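Local coordinates for extracellular solute-binding protein, family 7 (Colwellia psychrerythraea, PDB 4PET) that probably captures pyruvate together with calcium in the periplasm for delivery to a TRAP-type membrane transporter, at residues G151-G156 with G233-G238; M173-F178 with A209-G214; Y229-W234 with Q295-P300. One frame throughout, in Å; residues are numbered along the deposited sequence.

Overall arrangement
Interactions 1 and 2 are buried and meet at one calcium ion, which together they enclose with pyruvate; interaction 3 is partly exposed, its centre about 20 Å from the centre of the chain. Interaction 1 joins two loops that pass between the sheets of the two lobes, whereas interactions 2 and 3 each pair parallel strands of the same six-stranded sheet. Their chemistry follows their place. Residues 151-156 with 233-238 combine a bridging water with metal ligands, residues 173-178 with 209-214 set arginine and glutamate round the ligand, and residues 229-234 with 295-300 rely on aromatic packing at the sheet edge. Gly233 and Trp234 belong to both interactions 1 and 3.

Interaction 1. Residues G151-G156 with G233-G238; sequences GNQMGG and GWHEPG. With CA (calcium ion), chain E; PYR (pyruvic acid), chain D.
The imidazole of His235 meets residues 151-156 at its edge, where Met154 O lies near the ring plane, while one of its faces carries Glu236 CB, offset toward the rim. The neighbouring indole of Trp234 has His235 CB over the centre of one face. These rings belong to one of two loops that run side by side between the lobes of this periplasmic binding protein fold: residues 151-156 connect strand 142-149 to strand 156-158, and residues 233-238 lead from strand 229-231 back to strand 240-246.

His235 NE2 donates to Met154 O at 2.8 Å, approaching from above the carbonyl plane. Its CG sits between the backbone N and the carbonyl carbon (chi1 61°), which brings the ring back toward the other loop. With an alanine in its place, Met154 O would probably lose this donor and the two loops would be less firmly joined beside the calcium. Farther along, Gln153 N donates to Glu236 O at 2.9 Å, and this backbone bond holds together the two residues whose side chains both reach the calcium. Glu236 OE2 binds calcium at 2.4 Å, and Gln153 also contributes to the site. The other oxygen of Glu236, OE1, is hydrogen-bonded to Thr239 and Tyr96, which restrain the rotation of the carboxylate. On the other flank, Asn152 ND2 bonds to Asp347 of the second subunit.

Gly233 lies so close to Gln153 O that a side chain would clash there. A single water fills the fork between the loops: it donates to Asn152 OD1 and to Gln153 O, the latter at 2.8 Å, and accepts from Trp234 N at 2.8 Å and Glu236 N at 3.2 Å.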
loop_
_atom_site.group_PDB
_atom_site.type_symbol
_atom_site.label_atom_id
_atom_site.label_comp_id
_atom_site.label_asym_id
_atom_site.label_seq_id
_atom_site.Cartn_x
_atom_site.Cartn_y
_atom_site.Cartn_z
ATOM N N GLY A 151 5.176 -5.251 5.325
ATOM C CA GLY A 151 3.983 -5.293 6.151
ATOM C C GLY A 151 4.321 -5.749 7.577
ATOM O O GLY A 151 5.462 -5.698 8.005
ATOM N N ASN A 152 3.298 -6.136 8.329
ATOM C CA ASN A 152 3.436 -6.345 9.764
ATOM C C ASN A 152 4.209 -7.650 10.003
ATOM O O ASN A 152 3.924 -8.683 9.376
ATOM C CB ASN A 152 2.027 -6.465 10.379
ATOM C CG ASN A 152 1.914 -5.763 11.709
ATOM O OD1 ASN A 152 2.661 -6.053 12.634
ATOM N ND2 ASN A 152 0.998 -4.800 11.798
ATOM N N GLN A 153 5.204 -7.630 10.877
ATOM C CA GLN A 153 6.065 -8.811 11.008
ATOM C C GLN A 153 5.670 -9.660 12.203
ATOM O O GLN A 153 5.082 -9.159 13.162
ATOM C CB GLN A 153 7.541 -8.391 11.110
ATOM C CG GLN A 153 8.022 -7.642 9.881
ATOM C CD GLN A 153 9.497 -7.433 9.836
ATOM O OE1 GLN A 153 10.204 -7.668 10.836
ATOM N NE2 GLN A 153 10.002 -7.051 8.661
HETATM N N MSE A 154 6.005 -10.953 12.144
HETATM C CA MSE A 154 5.729 -11.870 13.239
HETATM C C MSE A 154 6.735 -11.618 14.363
HETATM O O MSE A 154 7.811 -11.051 14.122
HETATM C CB MSE A 154 5.778 -13.339 12.742
HETATM C CG MSE A 154 4.705 -13.657 11.690
HETATM SE SE MSE A 154 2.970 -13.752 12.514
HETATM C CE MSE A 154 3.305 -15.352 13.560
ATOM N N GLY A 155 6.368 -12.002 15.588
ATOM C CA GLY A 155 7.184 -11.797 16.775
ATOM C C GLY A 155 8.468 -12.616 16.782
ATOM O O GLY A 155 9.446 -12.265 17.475
ATOM N N GLY A 156 8.456 -13.722 16.033
ATOM C CA GLY A 156 9.651 -14.529 15.880
ATOM C C GLY A 156 9.522 -15.970 16.297
ATOM O O GLY A 156 8.442 -16.471 16.637
ATOM N N GLY A 233 3.246 -10.527 16.310
ATOM C CA GLY A 233 4.028 -9.288 16.345
ATOM C C GLY A 233 3.545 -8.113 17.209
ATOM O O GLY A 233 2.627 -8.238 18.028
ATOM N N TRP A 234 4.193 -6.959 17.013
ATOM C CA TRP A 234 4.127 -5.797 17.916
ATOM C C TRP A 234 5.278 -4.828 17.624
ATOM O O TRP A 234 5.133 -3.621 17.715
ATOM C CB TRP A 234 4.178 -6.210 19.401
ATOM C CG TRP A 234 5.465 -6.918 19.819
ATOM C CD1 TRP A 234 5.708 -8.260 19.793
ATOM C CD2 TRP A 234 6.679 -6.301 20.284
ATOM N NE1 TRP A 234 6.993 -8.522 20.246
ATOM C CE2 TRP A 234 7.612 -7.335 20.535
ATOM C CE3 TRP A 234 7.067 -4.978 20.517
ATOM C CZ2 TRP A 234 8.908 -7.088 21.027
ATOM C CZ3 TRP A 234 8.365 -4.738 21.023
ATOM C CH2 TRP A 234 9.265 -5.800 21.253
ATOM N N HIS A 235 6.410 -5.386 17.217
ATOM C CA HIS A 235 7.710 -4.699 17.180
ATOM C C HIS A 235 8.034 -4.096 15.816
ATOM O O HIS A 235 8.778 -3.098 15.720
ATOM C CB HIS A 235 8.796 -5.715 17.507
ATOM C CG HIS A 235 8.847 -6.827 16.516
ATOM N ND1 HIS A 235 9.948 -7.071 15.734
ATOM C CD2 HIS A 235 7.900 -7.717 16.126
ATOM C CE1 HIS A 235 9.686 -8.073 14.910
ATOM N NE2 HIS A 235 8.454 -8.482 15.133
ATOM N N GLU A 236 7.498 -4.711 14.757
ATOM C CA GLU A 236 7.729 -4.222 13.400
ATOM C C GLU A 236 6.452 -4.216 12.564
ATOM O O GLU A 236 6.247 -5.078 11.702
ATOM C CB GLU A 236 8.821 -5.038 12.702
ATOM C CG GLU A 236 10.215 -4.864 13.310
ATOM C CD GLU A 236 11.318 -5.463 12.440
ATOM O OE1 GLU A 236 11.417 -5.074 11.259
ATOM O OE2 GLU A 236 12.070 -6.319 12.928
ATOM N N PRO A 237 5.578 -3.226 12.804
ATOM C CA PRO A 237 4.253 -3.210 12.136
ATOM C C PRO A 237 4.269 -2.901 10.655
ATOM O O PRO A 237 3.291 -3.218 9.964
ATOM C CB PRO A 237 3.504 -2.086 12.856
ATOM C CG PRO A 237 4.622 -1.174 13.389
ATOM C CD PRO A 237 5.715 -2.154 13.799
ATOM N N GLY A 238 5.352 -2.280 10.184
ATOM C CA GLY A 238 5.412 -1.735 8.844
ATOM C C GLY A 238 6.847 -1.480 8.396
ATOM O O GLY A 238 7.230 -0.363 8.061
HETATM CA CA CA E . 12.437 -8.096 11.416
HETATM C C PYR D . 15.114 -7.493 9.626
HETATM O O PYR D . 14.795 -7.977 10.796
HETATM O OXT PYR D . 16.385 -7.338 9.389
HETATM C CA PYR D . 14.129 -7.242 8.647
HETATM O O3 PYR D . 12.858 -7.206 8.958
HETATM C CB PYR D . 14.495 -7.065 7.205
HETATM O O HOH W 1 4.968 -6.624 14.297
#

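Interaction 2. Residues M173-F178 with A209-G214; sequences MRIPGF and ALEWVG. With CA (calcium ion), chain E; PYR (pyruvic acid), chain D.
Arg174 and Glu211 meet where two parallel strands end and the pyruvate pocket begins. The strands are in register, Met173 beside Ala209 and Arg174 beside Leu210, and backbone bonds from Arg174 N to Ala209 O and from Glu211 N to Arg174 O tie them together.

Arg174 bends at chi2 (-91°), which carries its guanidinium past the strand end to the ligand. NH1 is divided between two acceptors. Arg174 NH1 reaches Glu211 O at 2.9 Å, and Arg174 NH1 lies 2.7 Å from PYR O of the pyruvate carboxylate. NH2 completes the grip with a nearly straight bond to pyruvate OXT, 2.9 Å long (175° at the hydrogen). The group is held flat between Trp212, whose edge atom CE3 lies over one face 3.6 Å from NH1, and Pro176 CD over the opposite face. Ile193 O takes the NE hydrogen.

Glu211 folds back on itself, with CG wedged between its backbone N and carbonyl carbon (chi1 69°), and both carboxylate oxygens bind calcium, OE1 at 2.5 Å and OE2 at 2.4 Å. Trp212 O adds a third protein ligand from the same segment. On the other face of the strand pair from Arg174, the extended selenomethionine Met173 ends with CE against Glu211 CB, 3.9 Å away, and Ile175 CG1 packs on Glu211 CG.

Pyruvate O thus lies between the arginine and the metal, so the ligand carboxylate is probably stabilised by two positively charged groups, the guanidinium and the calcium ion. Such a pairing probably selects for carboxylates, while calcium also takes the keto oxygen.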
loop_
_atom_site.group_PDB
_atom_site.type_symbol
_atom_site.label_atom_id
_atom_site.label_comp_id
_atom_site.label_asym_id
_atom_site.label_seq_id
_atom_site.Cartn_x
_atom_site.Cartn_y
_atom_site.Cartn_z
HETATM N N MSE A 173 18.621 -12.923 21.708
HETATM C CA MSE A 173 17.696 -12.902 20.590
HETATM C C MSE A 173 18.182 -12.025 19.447
HETATM O O MSE A 173 18.570 -10.880 19.662
HETATM C CB MSE A 173 16.315 -12.398 21.057
HETATM C CG MSE A 173 15.308 -12.281 19.952
HETATM SE SE MSE A 173 13.518 -11.745 20.539
HETATM C CE MSE A 173 12.650 -12.046 18.835
ATOM N N ARG A 174 18.155 -12.554 18.225
ATOM C CA ARG A 174 18.361 -11.701 17.068
ATOM C C ARG A 174 17.110 -10.879 16.777
ATOM O O ARG A 174 16.053 -11.424 16.410
ATOM C CB ARG A 174 18.770 -12.506 15.840
ATOM C CG ARG A 174 19.181 -11.669 14.691
ATOM C CD ARG A 174 18.009 -11.334 13.772
ATOM N NE ARG A 174 18.419 -10.355 12.784
ATOM C CZ ARG A 174 17.609 -9.644 12.013
ATOM N NH1 ARG A 174 16.303 -9.797 12.074
ATOM N NH2 ARG A 174 18.121 -8.759 11.178
ATOM N N ILE A 175 17.237 -9.567 16.969
ATOM C CA ILE A 175 16.158 -8.619 16.735
ATOM C C ILE A 175 16.792 -7.223 16.580
ATOM O O ILE A 175 17.519 -6.783 17.457
ATOM C CB ILE A 175 15.136 -8.647 17.884
ATOM C CG1 ILE A 175 13.929 -7.739 17.589
ATOM C CG2 ILE A 175 15.825 -8.353 19.260
ATOM C CD1 ILE A 175 12.807 -7.901 18.593
ATOM N N PRO A 176 16.537 -6.552 15.445
ATOM C CA PRO A 176 17.138 -5.238 15.177
ATOM C C PRO A 176 16.325 -4.048 15.692
ATOM O O PRO A 176 15.242 -4.185 16.317
ATOM C CB PRO A 176 17.195 -5.206 13.657
ATOM C CG PRO A 176 15.915 -5.981 13.238
ATOM C CD PRO A 176 15.667 -6.991 14.327
ATOM N N GLY A 177 16.869 -2.863 15.424
ATOM C CA GLY A 177 16.138 -1.636 15.575
ATOM C C GLY A 177 15.746 -1.350 16.994
ATOM O O GLY A 177 16.362 -1.820 17.987
ATOM N N PHE A 178 14.690 -0.565 17.093
ATOM C CA PHE A 178 14.277 -0.041 18.367
ATOM C C PHE A 178 13.738 -1.140 19.295
ATOM O O PHE A 178 13.892 -1.042 20.519
ATOM C CB PHE A 178 13.239 1.066 18.181
ATOM C CG PHE A 178 13.103 1.937 19.396
ATOM C CD1 PHE A 178 14.107 2.823 19.743
ATOM C CD2 PHE A 178 12.000 1.851 20.207
ATOM C CE1 PHE A 178 13.991 3.621 20.880
ATOM C CE2 PHE A 178 11.875 2.648 21.324
ATOM C CZ PHE A 178 12.873 3.515 21.672
ATOM N N ALA A 209 16.486 -17.274 20.378
ATOM C CA ALA A 209 15.291 -16.916 19.613
ATOM C C ALA A 209 15.711 -15.904 18.569
ATOM O O ALA A 209 16.807 -15.317 18.663
ATOM C CB ALA A 209 14.277 -16.313 20.532
ATOM N N LEU A 210 14.853 -15.672 17.592
ATOM C CA LEU A 210 15.132 -14.664 16.590
ATOM C C LEU A 210 13.833 -14.247 15.968
ATOM O O LEU A 210 12.826 -14.967 16.050
ATOM C CB LEU A 210 16.082 -15.194 15.504
ATOM C CG LEU A 210 15.633 -16.382 14.633
ATOM C CD1 LEU A 210 14.716 -15.955 13.482
ATOM C CD2 LEU A 210 16.867 -17.058 14.096
ATOM N N GLU A 211 13.858 -13.095 15.327
ATOM C CA GLU A 211 12.784 -12.751 14.420
ATOM C C GLU A 211 13.432 -12.402 13.098
ATOM O O GLU A 211 14.610 -11.994 13.039
ATOM C CB GLU A 211 11.896 -11.645 15.008
ATOM C CG GLU A 211 12.506 -10.273 15.131
ATOM C CD GLU A 211 12.502 -9.545 13.787
ATOM O OE1 GLU A 211 13.569 -9.093 13.347
ATOM O OE2 GLU A 211 11.428 -9.455 13.150
ATOM N N TRP A 212 12.698 -12.616 12.018
ATOM C CA TRP A 212 13.178 -12.193 10.716
ATOM C C TRP A 212 12.096 -11.332 10.051
ATOM O O TRP A 212 12.139 -10.113 10.215
ATOM C CB TRP A 212 13.660 -13.371 9.868
ATOM C CG TRP A 212 14.014 -12.987 8.491
ATOM C CD1 TRP A 212 13.411 -13.415 7.341
ATOM C CD2 TRP A 212 15.015 -12.057 8.096
ATOM N NE1 TRP A 212 13.976 -12.806 6.257
ATOM C CE2 TRP A 212 14.968 -11.961 6.690
ATOM C CE3 TRP A 212 15.962 -11.292 8.795
ATOM C CZ2 TRP A 212 15.836 -11.156 5.966
ATOM C CZ3 TRP A 212 16.813 -10.484 8.078
ATOM C CH2 TRP A 212 16.744 -10.410 6.674
ATOM N N VAL A 213 11.122 -11.945 9.370
ATOM C CA VAL A 213 10.042 -11.180 8.745
ATOM C C VAL A 213 8.650 -11.722 9.036
ATOM O O VAL A 213 7.791 -11.038 9.610
ATOM C CB VAL A 213 10.244 -11.082 7.218
ATOM C CG1 VAL A 213 9.016 -10.427 6.569
ATOM C CG2 VAL A 213 11.531 -10.283 6.907
ATOM N N GLY A 214 8.428 -12.965 8.640
ATOM C CA GLY A 214 7.097 -13.530 8.660
ATOM C C GLY A 214 6.998 -14.660 7.661
ATOM O O GLY A 214 8.005 -15.139 7.134
HETATM CA CA CA E . 12.437 -8.096 11.416
HETATM C C PYR D . 15.114 -7.493 9.626
HETATM O O PYR D . 14.795 -7.977 10.796
HETATM O OXT PYR D . 16.385 -7.338 9.389
HETATM C CA PYR D . 14.129 -7.242 8.647
HETATM O O3 PYR D . 12.858 -7.206 8.958
HETATM C CB PYR D . 14.495 -7.065 7.205
#

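Interaction 3. Residues Y229-W234 with Q295-P300; sequences YYYTGW and QMRSFP
Tyr231 presents one face to Arg297 and the other side of its ring to Phe299, filling the slot between them at the edge of the six-stranded sheet of one lobe. Strands 229-231 and 295-297 run parallel there, the latter outermost within the chain, with Tyr229, Tyr230 and Tyr231 beside Gln295, Met296 and Arg297 in turn. Backbone bonds from Tyr230 N to Gln295 O, Arg297 N to Tyr230 O and Thr232 N to Arg297 O zip the pair.

Arg297 CB makes a CH-pi contact 3.5 Å from the centroid of the Tyr231 ring, only 15° off the normal. Across the ring, Phe299 stacks face to face with Tyr231, their centroids 4.5 Å apart and the planes inclined by 30°. Phe299 is in turn the bump that enters the hollow between Tyr231 and Trp234; its CE2 comes within 3.4 Å of Trp234 NE1, and the two side chains cross at about a right angle. Met304 packs against both Phe299 and Trp234, so helix 301-321 lies on the aromatic cluster.

On the same face of the sheet, Arg297 bends at chi2 (-72°) and lays its guanidinium against Tyr229, whose CD1 sits over one of its faces, offset toward the rim. NH2 and NH1 are taken by Gln295 OE1 and Met296 O of its own strand, and NE forms a salt bridge with Glu161. The opposite face holds Tyr230, stacked on Trp157, with the selenium of Met296 lying obliquely 5.3 Å from the Tyr230 ring centroid.

Beyond the strands the seam narrows to a weak hydrogen bond, 3.3 Å from Thr232 OG1 to Ser298 OG. Tyr231 OH, itself hydrogen-bonded to Ile162 N, donates to a water at 2.7 Å that in turn donates to Ser298 O.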
loop_
_atom_site.group_PDB
_atom_site.type_symbol
_atom_site.label_atom_id
_atom_site.label_comp_id
_atom_site.label_asym_id
_atom_site.label_seq_id
_atom_site.Cartn_x
_atom_site.Cartn_y
_atom_site.Cartn_z
ATOM N N TYR A 229 8.033 -22.477 18.433
ATOM C CA TYR A 229 7.030 -21.478 18.841
ATOM C C TYR A 229 7.144 -20.226 17.978
ATOM O O TYR A 229 8.200 -19.594 17.932
ATOM C CB TYR A 229 7.170 -21.151 20.335
ATOM C CG TYR A 229 7.059 -22.405 21.192
ATOM C CD1 TYR A 229 5.823 -22.996 21.419
ATOM C CD2 TYR A 229 8.180 -23.017 21.733
ATOM C CE1 TYR A 229 5.698 -24.149 22.192
ATOM C CE2 TYR A 229 8.061 -24.192 22.502
ATOM C CZ TYR A 229 6.810 -24.744 22.716
ATOM O OH TYR A 229 6.654 -25.898 23.458
ATOM N N TYR A 230 6.057 -19.910 17.282
ATOM C CA TYR A 230 6.035 -18.828 16.321
ATOM C C TYR A 230 5.112 -17.743 16.878
ATOM O O TYR A 230 3.898 -17.929 16.973
ATOM C CB TYR A 230 5.524 -19.364 14.993
ATOM C CG TYR A 230 5.823 -18.506 13.772
ATOM C CD1 TYR A 230 6.726 -17.453 13.821
ATOM C CD2 TYR A 230 5.181 -18.761 12.568
ATOM C CE1 TYR A 230 7.010 -16.709 12.700
ATOM C CE2 TYR A 230 5.451 -18.030 11.441
ATOM C CZ TYR A 230 6.350 -16.995 11.511
ATOM O OH TYR A 230 6.597 -16.264 10.376
ATOM N N TYR A 231 5.697 -16.618 17.261
ATOM C CA TYR A 231 4.990 -15.610 18.014
ATOM C C TYR A 231 4.429 -14.551 17.104
ATOM O O TYR A 231 5.026 -14.222 16.059
ATOM C CB TYR A 231 5.922 -14.972 19.072
ATOM C CG TYR A 231 5.922 -15.759 20.360
ATOM C CD1 TYR A 231 6.679 -16.922 20.484
ATOM C CD2 TYR A 231 5.126 -15.375 21.438
ATOM C CE1 TYR A 231 6.659 -17.660 21.637
ATOM C CE2 TYR A 231 5.101 -16.122 22.603
ATOM C CZ TYR A 231 5.867 -17.266 22.689
ATOM O OH TYR A 231 5.867 -18.041 23.830
ATOM N N THR A 232 3.277 -14.020 17.489
ATOM C CA THR A 232 2.700 -12.883 16.768
ATOM C C THR A 232 3.440 -11.565 17.128
ATOM O O THR A 232 4.126 -11.504 18.147
ATOM C CB THR A 232 1.206 -12.751 17.075
ATOM O OG1 THR A 232 1.031 -12.521 18.475
ATOM C CG2 THR A 232 0.430 -14.032 16.655
ATOM N N GLY A 233 3.246 -10.527 16.310
ATOM C CA GLY A 233 4.028 -9.288 16.345
ATOM C C GLY A 233 3.545 -8.113 17.209
ATOM O O GLY A 233 2.627 -8.238 18.028
ATOM N N TRP A 234 4.193 -6.959 17.013
ATOM C CA TRP A 234 4.127 -5.797 17.916
ATOM C C TRP A 234 5.278 -4.828 17.624
ATOM O O TRP A 234 5.133 -3.621 17.715
ATOM C CB TRP A 234 4.178 -6.210 19.401
ATOM C CG TRP A 234 5.465 -6.918 19.819
ATOM C CD1 TRP A 234 5.708 -8.260 19.793
ATOM C CD2 TRP A 234 6.679 -6.301 20.284
ATOM N NE1 TRP A 234 6.993 -8.522 20.246
ATOM C CE2 TRP A 234 7.612 -7.335 20.535
ATOM C CE3 TRP A 234 7.067 -4.978 20.517
ATOM C CZ2 TRP A 234 8.908 -7.088 21.027
ATOM C CZ3 TRP A 234 8.365 -4.738 21.023
ATOM C CH2 TRP A 234 9.265 -5.800 21.253
ATOM N N GLN A 295 3.968 -24.200 16.368
ATOM C CA GLN A 295 2.938 -23.842 17.338
ATOM C C GLN A 295 2.881 -22.324 17.449
ATOM O O GLN A 295 3.796 -21.728 17.981
ATOM C CB GLN A 295 3.362 -24.382 18.713
ATOM C CG GLN A 295 3.669 -25.884 18.765
ATOM C CD GLN A 295 2.513 -26.691 19.343
ATOM O OE1 GLN A 295 1.937 -26.329 20.378
ATOM N NE2 GLN A 295 2.166 -27.788 18.678
HETATM N N MSE A 296 1.805 -21.697 17.014
HETATM C CA MSE A 296 1.760 -20.256 17.042
HETATM C C MSE A 296 1.402 -19.764 18.434
HETATM O O MSE A 296 0.582 -20.352 19.108
HETATM C CB MSE A 296 0.808 -19.723 15.965
HETATM C CG MSE A 296 1.480 -19.699 14.548
HETATM SE SE MSE A 296 0.859 -18.297 13.363
HETATM C CE MSE A 296 -0.461 -17.614 14.552
ATOM N N ARG A 297 2.063 -18.689 18.874
ATOM C CA ARG A 297 1.911 -18.210 20.247
ATOM C C ARG A 297 1.793 -16.694 20.324
ATOM O O ARG A 297 2.141 -15.971 19.388
ATOM C CB ARG A 297 3.098 -18.650 21.137
ATOM C CG ARG A 297 3.195 -20.159 21.401
ATOM C CD ARG A 297 2.118 -20.638 22.332
ATOM N NE ARG A 297 2.200 -22.060 22.668
ATOM C CZ ARG A 297 1.662 -23.053 21.960
ATOM N NH1 ARG A 297 1.039 -22.809 20.817
ATOM N NH2 ARG A 297 1.775 -24.310 22.378
ATOM N N SER A 298 1.338 -16.233 21.480
ATOM C CA SER A 298 1.203 -14.826 21.758
ATOM C C SER A 298 1.907 -14.542 23.076
ATOM O O SER A 298 1.993 -15.408 23.944
ATOM C CB SER A 298 -0.280 -14.479 21.865
ATOM O OG SER A 298 -0.825 -14.265 20.577
ATOM N N PHE A 299 2.385 -13.319 23.249
ATOM C CA PHE A 299 2.971 -12.938 24.527
ATOM C C PHE A 299 1.848 -12.698 25.559
ATOM O O PHE A 299 0.829 -12.051 25.251
ATOM C CB PHE A 299 3.813 -11.686 24.335
ATOM C CG PHE A 299 4.997 -11.889 23.431
ATOM C CD1 PHE A 299 6.113 -12.552 23.895
ATOM C CD2 PHE A 299 4.968 -11.451 22.090
ATOM C CE1 PHE A 299 7.228 -12.743 23.078
ATOM C CE2 PHE A 299 6.081 -11.647 21.242
ATOM C CZ PHE A 299 7.214 -12.293 21.740
ATOM N N PRO A 300 2.011 -13.240 26.776
ATOM C CA PRO A 300 1.010 -12.982 27.807
ATOM C C PRO A 300 0.819 -11.476 28.069
ATOM O O PRO A 300 1.711 -10.667 27.800
ATOM C CB PRO A 300 1.567 -13.720 29.028
ATOM C CG PRO A 300 2.493 -14.730 28.488
ATOM C CD PRO A 300 3.034 -14.208 27.215
HETATM O O HOH W 2 3.578 -25.903 24.151
HETATM O O HOH W 3 3.576 -17.699 25.186
#